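PDB 5EZM: 4-amino-4-deoxy-L-arabinose transferase or related glycosyltransferases of PMT family from Cupriavidus metallidurans, which probably transfers 4-amino-4-deoxy-L-arabinose from a polyprenyl-phosphate carrier to lipid A, as a zinc-binding membrane glycosyltransferase of the GT-C fold. Local coordinates for residues L120-S125 against L143-A148; M126-R131 against V171-L176; G328-A333 against I353-I358. One frame throughout, in Å; residues are numbered along the deposited sequence.

Contact 1. Residues L120-S125 against L143-A148. With MPG ([(Z)-octadec-9-enyl] (2R)-2,3-bis(oxidanyl)propanoate), chain F; MPG ([(Z)-octadec-9-enyl] (2R)-2,3-bis(oxidanyl)propanoate), chain B.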
loop_
_atom_site.group_PDB
_atom_site.type_symbol
_atom_site.label_atom_id
_atom_site.label_comp_id
_atom_site.label_asym_id
_atom_site.label_seq_id
_atom_site.Cartn_x
_atom_site.Cartn_y
_atom_site.Cartn_z
ATOM N N LEU A 120 -3.848 -11.307 -5.389
ATOM C CA LEU A 120 -2.897 -11.912 -6.313
ATOM C C LEU A 120 -1.725 -12.534 -5.566
ATOM O O LEU A 120 -1.309 -13.659 -5.873
ATOM C CB LEU A 120 -2.408 -10.863 -7.311
ATOM C CG LEU A 120 -1.559 -11.373 -8.472
ATOM C CD1 LEU A 120 -2.304 -12.465 -9.226
ATOM C CD2 LEU A 120 -1.188 -10.236 -9.402
ATOM N N GLY A 121 -1.181 -11.815 -4.582
ATOM C CA GLY A 121 -0.103 -12.371 -3.783
ATOM C C GLY A 121 -0.517 -13.630 -3.047
ATOM O O GLY A 121 0.221 -14.622 -3.027
ATOM N N ILE A 122 -1.709 -13.612 -2.438
ATOM C CA ILE A 122 -2.222 -14.824 -1.801
ATOM C C ILE A 122 -2.269 -15.967 -2.805
ATOM O O ILE A 122 -1.698 -17.042 -2.582
ATOM C CB ILE A 122 -3.610 -14.569 -1.185
ATOM C CG1 ILE A 122 -3.519 -13.551 -0.050
ATOM C CG2 ILE A 122 -4.210 -15.879 -0.694
ATOM C CD1 ILE A 122 -4.860 -13.231 0.587
ATOM N N GLY A 123 -2.930 -15.737 -3.939
ATOM C CA GLY A 123 -3.129 -16.745 -4.960
ATOM C C GLY A 123 -1.855 -17.370 -5.487
ATOM O O GLY A 123 -1.678 -18.588 -5.390
ATOM N N VAL A 124 -0.955 -16.555 -6.045
ATOM C CA VAL A 124 0.267 -17.117 -6.613
ATOM C C VAL A 124 1.156 -17.696 -5.519
ATOM O O VAL A 124 1.869 -18.686 -5.748
ATOM C CB VAL A 124 1.007 -16.065 -7.459
ATOM C CG1 VAL A 124 0.090 -15.530 -8.548
ATOM C CG2 VAL A 124 1.535 -14.934 -6.588
ATOM N N SER A 125 1.121 -17.115 -4.315
ATOM C CA SER A 125 1.919 -17.657 -3.221
ATOM C C SER A 125 1.490 -19.078 -2.883
ATOM O O SER A 125 2.325 -19.989 -2.804
ATOM C CB SER A 125 1.817 -16.754 -1.995
ATOM O OG SER A 125 2.493 -15.529 -2.212
ATOM N N LEU A 143 -3.884 -18.988 4.504
ATOM C CA LEU A 143 -4.283 -18.528 5.833
ATOM C C LEU A 143 -3.242 -17.584 6.422
ATOM O O LEU A 143 -3.589 -16.557 7.020
ATOM C CB LEU A 143 -4.498 -19.727 6.753
ATOM C CG LEU A 143 -5.529 -20.733 6.246
ATOM C CD1 LEU A 143 -5.487 -22.006 7.067
ATOM C CD2 LEU A 143 -6.909 -20.114 6.280
ATOM N N ALA A 144 -1.961 -17.917 6.254
ATOM C CA ALA A 144 -0.888 -17.077 6.774
ATOM C C ALA A 144 -0.964 -15.669 6.200
ATOM O O ALA A 144 -0.982 -14.682 6.946
ATOM C CB ALA A 144 0.465 -17.714 6.466
ATOM N N LEU A 145 -1.011 -15.555 4.870
ATOM C CA LEU A 145 -1.072 -14.235 4.254
ATOM C C LEU A 145 -2.366 -13.509 4.603
ATOM O O LEU A 145 -2.369 -12.278 4.725
ATOM C CB LEU A 145 -0.910 -14.358 2.740
ATOM C CG LEU A 145 0.451 -14.898 2.295
ATOM C CD1 LEU A 145 0.508 -15.019 0.786
ATOM C CD2 LEU A 145 1.567 -13.999 2.798
ATOM N N LEU A 146 -3.465 -14.247 4.782
ATOM C CA LEU A 146 -4.722 -13.608 5.153
ATOM C C LEU A 146 -4.628 -12.979 6.537
ATOM O O LEU A 146 -5.029 -11.826 6.736
ATOM C CB LEU A 146 -5.864 -14.623 5.097
ATOM C CG LEU A 146 -7.256 -14.084 5.441
ATOM C CD1 LEU A 146 -7.721 -13.070 4.405
ATOM C CD2 LEU A 146 -8.262 -15.216 5.574
ATOM N N ALA A 147 -4.087 -13.718 7.510
ATOM C CA ALA A 147 -4.018 -13.226 8.881
ATOM C C ALA A 147 -2.917 -12.198 9.093
ATOM O O ALA A 147 -2.989 -11.428 10.058
ATOM C CB ALA A 147 -3.810 -14.389 9.853
ATOM N N ALA A 148 -1.903 -12.175 8.234
ATOM C CA ALA A 148 -0.796 -11.244 8.393
ATOM C C ALA A 148 -1.310 -9.813 8.283
ATOM O O ALA A 148 -1.803 -9.422 7.213
ATOM C CB ALA A 148 0.287 -11.503 7.349
HETATM C C2 MPG F . -7.051 -11.656 -8.911
HETATM C C3 MPG F . -6.001 -12.601 -8.341
HETATM C C4 MPG F . -6.451 -14.055 -8.325
HETATM C C5 MPG F . -5.341 -14.983 -7.806
HETATM C C6 MPG F . -5.256 -16.305 -8.585
HETATM C C7 MPG F . -3.836 -16.902 -8.565
HETATM C C8 MPG F . -3.799 -18.359 -9.081
HETATM C C1 MPG F . -6.469 -10.282 -9.247
HETATM C C2 MPG B . -10.821 -27.920 7.499
HETATM C C3 MPG B . -11.045 -26.981 6.318
HETATM C C4 MPG B . -10.610 -25.552 6.611
HETATM C C5 MPG B . -10.839 -24.610 5.416
HETATM C C6 MPG B . -9.709 -23.578 5.258
HETATM C C7 MPG B . -9.535 -23.091 3.805
HETATM C C8 MPG B . -8.253 -22.240 3.640
HETATM C C9 MPG B . -8.236 -21.379 2.353
HETATM C C10 MPG B . -7.419 -20.069 2.540
HETATM C C11 MPG B . -7.687 -19.033 1.426
HETATM C C12 MPG B . -7.543 -17.547 1.913
HETATM C C13 MPG B . -7.905 -16.535 0.805
HETATM C C14 MPG B . -8.433 -15.177 1.366
HETATM C C1 MPG B . -10.958 -29.395 7.111
#
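Ile122 and Ser125 meet Leu145 in a buried, mainly apolar helix-helix contact within a hairpin of the membrane bundle: helix 112-133 turns almost directly into helix 135-147. The two short segments run nearly antiparallel, at 163°, with their axes 9.7 Å apart at closest approach. Leu145 does most of the reaching. Its CG stands anti to the carbonyl carbon (chi1 -64°), and with chi2 at 179° CD1 stretches straight out toward helix 112-133. That methyl lands against Ser125 CB, with Leu145 CD1 and Ser125 CB 3.5 Å apart, and over the backbone at Ile122 CA. The serine thus contributes its methylene to a greasy contact. Ile122 answers from the other helix: its CG1 rests 3.9 Å from Leu145 CB, and the two side chains slide past one another in opposite directions, each lying beside the stem of the other.

Lipid continues the packing where protein leaves off. The MPG of chain B runs along the groove between the helices, with Leu143 CD2 3.6 Å from its C8 and Leu146 CD1 3.8 Å from its C14; the CG2 and CD1 methyls of Ile122 meet the same tail. The MPG of chain F crosses the backbone at Gly123, where Gly123 CA lies 3.7 Å from C7 of that lipid; a CB there would run into the lipid's hydrocarbon chain.

Helix 135-147 ends just before Ala148, which sits at the N-cap of helix 149-155. Around the pair, Val124 packs on Cys170 of helix 160-178, Ser125 on Pro354 of helix 352-365, and Leu143 and Ala147 on Ala440 and Ala443 of helix 435-456.

Contact 2. Residues M126-R131 against V171-L176. With DSL (mono-trans, octa-cis decaprenyl-phosphate), chain C.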
loop_
_atom_site.group_PDB
_atom_site.type_symbol
_atom_site.label_atom_id
_atom_site.label_comp_id
_atom_site.label_asym_id
_atom_site.label_seq_id
_atom_site.Cartn_x
_atom_site.Cartn_y
_atom_site.Cartn_z
ATOM N N MET A 126 0.190 -19.299 -2.697
ATOM C CA MET A 126 -0.226 -20.663 -2.412
ATOM C C MET A 126 -0.237 -21.544 -3.657
ATOM O O MET A 126 -0.346 -22.769 -3.529
ATOM C CB MET A 126 -1.590 -20.681 -1.715
ATOM C CG MET A 126 -2.703 -19.933 -2.405
ATOM S SD MET A 126 -4.097 -19.714 -1.271
ATOM C CE MET A 126 -4.554 -21.415 -0.947
ATOM N N MET A 127 -0.102 -20.964 -4.850
ATOM C CA MET A 127 0.137 -21.784 -6.032
ATOM C C MET A 127 1.533 -22.394 -5.989
ATOM O O MET A 127 1.699 -23.607 -6.160
ATOM C CB MET A 127 -0.048 -20.960 -7.306
ATOM C CG MET A 127 0.277 -21.745 -8.569
ATOM S SD MET A 127 0.028 -20.836 -10.103
ATOM C CE MET A 127 1.200 -19.494 -9.891
ATOM N N ALA A 128 2.553 -21.559 -5.759
ATOM C CA ALA A 128 3.907 -22.083 -5.611
ATOM C C ALA A 128 4.001 -23.032 -4.423
ATOM O O ALA A 128 4.645 -24.088 -4.505
ATOM C CB ALA A 128 4.901 -20.931 -5.463
ATOM N N ALA A 129 3.353 -22.675 -3.309
ATOM C CA ALA A 129 3.341 -23.560 -2.150
ATOM C C ALA A 129 2.719 -24.907 -2.491
ATOM O O ALA A 129 3.253 -25.956 -2.115
ATOM C CB ALA A 129 2.591 -22.901 -0.993
ATOM N N ARG A 130 1.591 -24.899 -3.208
ATOM C CA ARG A 130 0.950 -26.155 -3.585
ATOM C C ARG A 130 1.840 -26.971 -4.511
ATOM O O ARG A 130 1.889 -28.203 -4.413
ATOM C CB ARG A 130 -0.400 -25.883 -4.248
ATOM N N ARG A 131 2.559 -26.299 -5.411
ATOM C CA ARG A 131 3.444 -27.004 -6.331
ATOM C C ARG A 131 4.581 -27.692 -5.585
ATOM O O ARG A 131 4.837 -28.885 -5.787
ATOM C CB ARG A 131 3.992 -26.028 -7.370
ATOM C CG ARG A 131 4.927 -26.650 -8.392
ATOM C CD ARG A 131 4.199 -27.652 -9.267
ATOM N NE ARG A 131 4.923 -27.916 -10.506
ATOM C CZ ARG A 131 4.587 -28.861 -11.378
ATOM N NH1 ARG A 131 3.539 -29.637 -11.142
ATOM N NH2 ARG A 131 5.302 -29.033 -12.481
ATOM N N VAL A 171 6.767 -12.400 -9.266
ATOM C CA VAL A 171 8.148 -12.710 -9.639
ATOM C C VAL A 171 8.630 -13.951 -8.896
ATOM O O VAL A 171 9.112 -14.920 -9.502
ATOM C CB VAL A 171 9.070 -11.507 -9.366
ATOM C CG1 VAL A 171 10.499 -11.835 -9.771
ATOM C CG2 VAL A 171 8.578 -10.271 -10.097
ATOM N N LEU A 172 8.495 -13.941 -7.567
ATOM C CA LEU A 172 8.954 -15.068 -6.761
ATOM C C LEU A 172 8.195 -16.342 -7.106
ATOM O O LEU A 172 8.801 -17.387 -7.370
ATOM C CB LEU A 172 8.802 -14.742 -5.276
ATOM C CG LEU A 172 9.115 -15.898 -4.326
ATOM C CD1 LEU A 172 10.582 -16.266 -4.416
ATOM C CD2 LEU A 172 8.726 -15.552 -2.898
ATOM N N ALA A 173 6.861 -16.274 -7.112
ATOM C CA ALA A 173 6.058 -17.472 -7.343
ATOM C C ALA A 173 6.321 -18.060 -8.720
ATOM O O ALA A 173 6.444 -19.281 -8.867
ATOM C CB ALA A 173 4.574 -17.153 -7.176
ATOM N N PHE A 174 6.411 -17.211 -9.747
ATOM C CA PHE A 174 6.677 -17.722 -11.087
ATOM C C PHE A 174 8.074 -18.320 -11.177
ATOM O O PHE A 174 8.278 -19.337 -11.851
ATOM C CB PHE A 174 6.495 -16.615 -12.127
ATOM C CG PHE A 174 5.082 -16.109 -12.236
ATOM C CD1 PHE A 174 4.022 -16.852 -11.738
ATOM C CD2 PHE A 174 4.814 -14.887 -12.831
ATOM C CE1 PHE A 174 2.726 -16.384 -11.833
ATOM C CE2 PHE A 174 3.520 -14.414 -12.929
ATOM C CZ PHE A 174 2.474 -15.163 -12.430
ATOM N N MET A 175 9.047 -17.710 -10.495
ATOM C CA MET A 175 10.385 -18.292 -10.459
ATOM C C MET A 175 10.368 -19.670 -9.810
ATOM O O MET A 175 11.029 -20.598 -10.292
ATOM C CB MET A 175 11.343 -17.361 -9.721
ATOM C CG MET A 175 12.721 -17.955 -9.459
ATOM S SD MET A 175 13.628 -18.364 -10.965
ATOM C CE MET A 175 15.231 -18.783 -10.283
ATOM N N LEU A 176 9.612 -19.829 -8.719
ATOM C CA LEU A 176 9.539 -21.137 -8.071
ATOM C C LEU A 176 8.824 -22.154 -8.951
ATOM O O LEU A 176 9.236 -23.316 -9.022
ATOM C CB LEU A 176 8.847 -21.020 -6.714
ATOM C CG LEU A 176 9.536 -20.137 -5.670
ATOM C CD1 LEU A 176 8.812 -20.213 -4.334
ATOM C CD2 LEU A 176 10.998 -20.515 -5.512
HETATM C C21 DSL C . 14.621 -14.623 -6.558
HETATM C C22 DSL C . 13.974 -14.434 -7.919
HETATM C C23 DSL C . 12.456 -14.474 -8.050
HETATM C C24 DSL C . 14.742 -14.231 -9.000
HETATM C C25 DSL C . 14.093 -14.034 -10.394
HETATM C C26 DSL C . 14.797 -12.838 -11.091
HETATM C C27 DSL C . 15.381 -13.299 -12.470
HETATM C C28 DSL C . 14.750 -14.503 -13.210
HETATM C C29 DSL C . 16.430 -12.645 -13.009
HETATM C C30 DSL C . 17.057 -11.436 -12.267
HETATM C C31 DSL C . 18.569 -11.299 -12.648
HETATM C C32 DSL C . 18.869 -9.834 -13.128
HETATM C C33 DSL C . 18.528 -9.406 -14.568
HETATM C C34 DSL C . 19.440 -8.948 -12.278
#
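Ala128 and Ala173 mark the point where two helices of the GT-C membrane bundle, 112-133 and 160-178, come close with their segments running in nearly the same direction. The axes are 8.9 Å apart and inclined at 23°. Small residues let the backbones near each other: Ala128 CB is 4.2 Å from Ala173 CB, and the CA atoms of the same two residues are 5.4 Å apart. One turn along, Leu176 CD1 closes on the same methyl, 4.1 Å from Ala128 CB.

Beside the alanine pair, Met127 meets Phe174. Met127 runs extended until a bend at chi3 (62°) turns its CE to the rim of the Phe174 ring, 4.0 Å from Phe174 CE1 and in the ring plane. The Phe174 ring also meets that of Trp191, with planes at about 40°. On another side of helix 160-178, Val171 and Met175 line the bound decaprenyl-phosphate, Met175 CB lying 3.5 Å from DSL C23. Trp132 NE1 hydrogen-bonds to Leu176 O. Alanine against alanine at the crossing, larger side chains around it, is a familiar way for transmembrane helices to pack closely.

Contact 3. Residues G328-A333 against I353-I358. With DSL (mono-trans, octa-cis decaprenyl-phosphate), chain C.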
loop_
_atom_site.group_PDB
_atom_site.type_symbol
_atom_site.label_atom_id
_atom_site.label_comp_id
_atom_site.label_asym_id
_atom_site.label_seq_id
_atom_site.Cartn_x
_atom_site.Cartn_y
_atom_site.Cartn_z
ATOM N N GLY A 328 13.383 -17.699 1.852
ATOM C CA GLY A 328 14.088 -17.125 2.984
ATOM C C GLY A 328 15.125 -16.097 2.573
ATOM O O GLY A 328 15.257 -15.049 3.209
ATOM N N ILE A 329 15.876 -16.382 1.506
ATOM C CA ILE A 329 16.831 -15.402 0.999
ATOM C C ILE A 329 16.099 -14.195 0.426
ATOM O O ILE A 329 16.599 -13.066 0.493
ATOM C CB ILE A 329 17.764 -16.059 -0.034
ATOM C CG1 ILE A 329 18.638 -17.113 0.649
ATOM C CG2 ILE A 329 18.632 -15.020 -0.723
ATOM C CD1 ILE A 329 19.585 -17.828 -0.286
ATOM N N TRP A 330 14.908 -14.405 -0.136
ATOM C CA TRP A 330 14.062 -13.292 -0.550
ATOM C C TRP A 330 13.778 -12.362 0.625
ATOM O O TRP A 330 14.158 -11.183 0.615
ATOM C CB TRP A 330 12.766 -13.846 -1.149
ATOM C CG TRP A 330 11.810 -12.832 -1.688
ATOM C CD1 TRP A 330 10.876 -12.128 -0.986
ATOM C CD2 TRP A 330 11.669 -12.434 -3.055
ATOM N NE1 TRP A 330 10.171 -11.305 -1.831
ATOM C CE2 TRP A 330 10.640 -11.475 -3.107
ATOM C CE3 TRP A 330 12.320 -12.787 -4.240
ATOM C CZ2 TRP A 330 10.249 -10.867 -4.295
ATOM C CZ3 TRP A 330 11.928 -12.182 -5.416
ATOM C CH2 TRP A 330 10.904 -11.234 -5.436
ATOM N N ALA A 331 13.147 -12.900 1.671
ATOM C CA ALA A 331 12.752 -12.082 2.815
ATOM C C ALA A 331 13.959 -11.438 3.491
ATOM O O ALA A 331 13.961 -10.232 3.767
ATOM C CB ALA A 331 11.964 -12.931 3.811
ATOM N N ILE A 332 14.999 -12.229 3.765
ATOM C CA ILE A 332 16.147 -11.715 4.509
ATOM C C ILE A 332 16.904 -10.683 3.680
ATOM O O ILE A 332 17.247 -9.600 4.172
ATOM C CB ILE A 332 17.067 -12.868 4.947
ATOM C CG1 ILE A 332 16.332 -13.810 5.902
ATOM C CG2 ILE A 332 18.325 -12.321 5.607
ATOM C CD1 ILE A 332 17.079 -15.102 6.182
ATOM N N ALA A 333 17.175 -11.002 2.414
ATOM C CA ALA A 333 17.942 -10.094 1.566
ATOM C C ALA A 333 17.214 -8.771 1.371
ATOM O O ALA A 333 17.815 -7.696 1.488
ATOM C CB ALA A 333 18.231 -10.753 0.219
ATOM N N ILE A 353 6.562 -10.165 2.745
ATOM C CA ILE A 353 5.490 -10.925 3.391
ATOM C C ILE A 353 5.100 -12.172 2.604
ATOM O O ILE A 353 4.977 -13.245 3.218
ATOM C CB ILE A 353 4.289 -10.005 3.676
ATOM C CG1 ILE A 353 4.712 -8.849 4.584
ATOM C CG2 ILE A 353 3.148 -10.791 4.310
ATOM C CD1 ILE A 353 5.224 -9.288 5.939
ATOM N N PRO A 354 4.881 -12.118 1.278
ATOM C CA PRO A 354 4.513 -13.357 0.562
ATOM C C PRO A 354 5.491 -14.496 0.790
ATOM O O PRO A 354 5.071 -15.621 1.094
ATOM C CB PRO A 354 4.480 -12.911 -0.905
ATOM C CG PRO A 354 4.188 -11.470 -0.849
ATOM C CD PRO A 354 4.892 -10.957 0.367
ATOM N N ALA A 355 6.794 -14.228 0.663
ATOM C CA ALA A 355 7.797 -15.253 0.928
ATOM C C ALA A 355 7.626 -15.829 2.327
ATOM O O ALA A 355 7.563 -17.054 2.506
ATOM C CB ALA A 355 9.201 -14.671 0.749
ATOM N N LEU A 356 7.530 -14.952 3.333
ATOM C CA LEU A 356 7.235 -15.398 4.691
ATOM C C LEU A 356 6.007 -16.296 4.710
ATOM O O LEU A 356 6.016 -17.366 5.335
ATOM C CB LEU A 356 7.034 -14.195 5.610
ATOM C CG LEU A 356 8.260 -13.314 5.845
ATOM C CD1 LEU A 356 7.902 -12.146 6.748
ATOM C CD2 LEU A 356 9.404 -14.129 6.434
ATOM N N GLY A 357 4.950 -15.886 4.000
ATOM C CA GLY A 357 3.771 -16.730 3.886
ATOM C C GLY A 357 4.115 -18.147 3.481
ATOM O O GLY A 357 3.749 -19.110 4.165
ATOM N N ILE A 358 4.871 -18.291 2.386
ATOM C CA ILE A 358 5.311 -19.615 1.952
ATOM C C ILE A 358 5.972 -20.347 3.110
ATOM O O ILE A 358 5.593 -21.475 3.453
ATOM C CB ILE A 358 6.261 -19.500 0.748
ATOM C CG1 ILE A 358 5.561 -18.808 -0.422
ATOM C CG2 ILE A 358 6.777 -20.876 0.337
ATOM C CD1 ILE A 358 6.429 -18.691 -1.655
HETATM C C21 DSL C . 14.621 -14.623 -6.558
HETATM C C22 DSL C . 13.974 -14.434 -7.919
HETATM C C23 DSL C . 12.456 -14.474 -8.050
HETATM C C24 DSL C . 14.742 -14.231 -9.000
HETATM C C25 DSL C . 14.093 -14.034 -10.394
HETATM C C26 DSL C . 14.797 -12.838 -11.091
HETATM C C27 DSL C . 15.381 -13.299 -12.470
HETATM C C28 DSL C . 14.750 -14.503 -13.210
HETATM C C29 DSL C . 16.430 -12.645 -13.009
HETATM C C30 DSL C . 17.057 -11.436 -12.267
HETATM C C31 DSL C . 18.569 -11.299 -12.648
HETATM C C32 DSL C . 18.869 -9.834 -13.128
HETATM C C33 DSL C . 18.528 -9.406 -14.568
HETATM C C34 DSL C . 19.440 -8.948 -12.278
#
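Ala355 CB sits 3.5 Å from Trp330 CD1, approaching the indole obliquely and also touching its CG and CB. Beside it Ala331 CB meets Leu356 CD2 at 3.9 Å, the leucine bringing its end back toward helix 323-339. The segments cross at 142°, with axes 8.4 Å apart.

The indole's CG lies anti to the backbone N (chi1 -177°), and the turn at chi2 (-84°) then sets the five-membered ring by Ala355 and the benzo end by the isoprenoid chain of decaprenyl-phosphate. There Trp330 CZ3 is 3.5 Å from DSL C23, while DSL C21 lies in the ring plane, 3.7 Å from Trp330 CE3. The ring's rotation is steadied by a hydrogen bond from NE1 to Pro351 O, just ahead of helix 352-365, and Val217 of helix 209-224 and Met168 of helix 160-178 pack around the indole. A leucine in place of Trp330 has no indole, so Pro351 O would probably be left without its mate and a gap opened beside the isoprenoid tail.

Dispersion thus holds the indole against Ala355 and the lipid, while the NE1 bond fixes its orientation in an otherwise apolar setting.

In the fold
The three contacts form one patch of the membrane bundle, their centres about 12 Å apart in each pair. Contacts 1 and 2 share helix 112-133, and Val124 O of the first lies 3.4 Å from Ala173 CB of the second. Helix 352-365 of contact 3 backs onto contact 1, where Leu145 CD2 is 3.7 Å from Gly357 CA. Leu172 joins contacts 2 and 3, placing CD2 3.8 Å from Ala355 CB and CD1 3.9 Å from Trp330 CE3. There 171-176 and 328-333 both touch the decaprenyl-phosphate, building part of its isoprenoid pocket; contact 1 does not touch it and is lined by MPG tails. The zinc site of Glu87, His268 and His270 is separate.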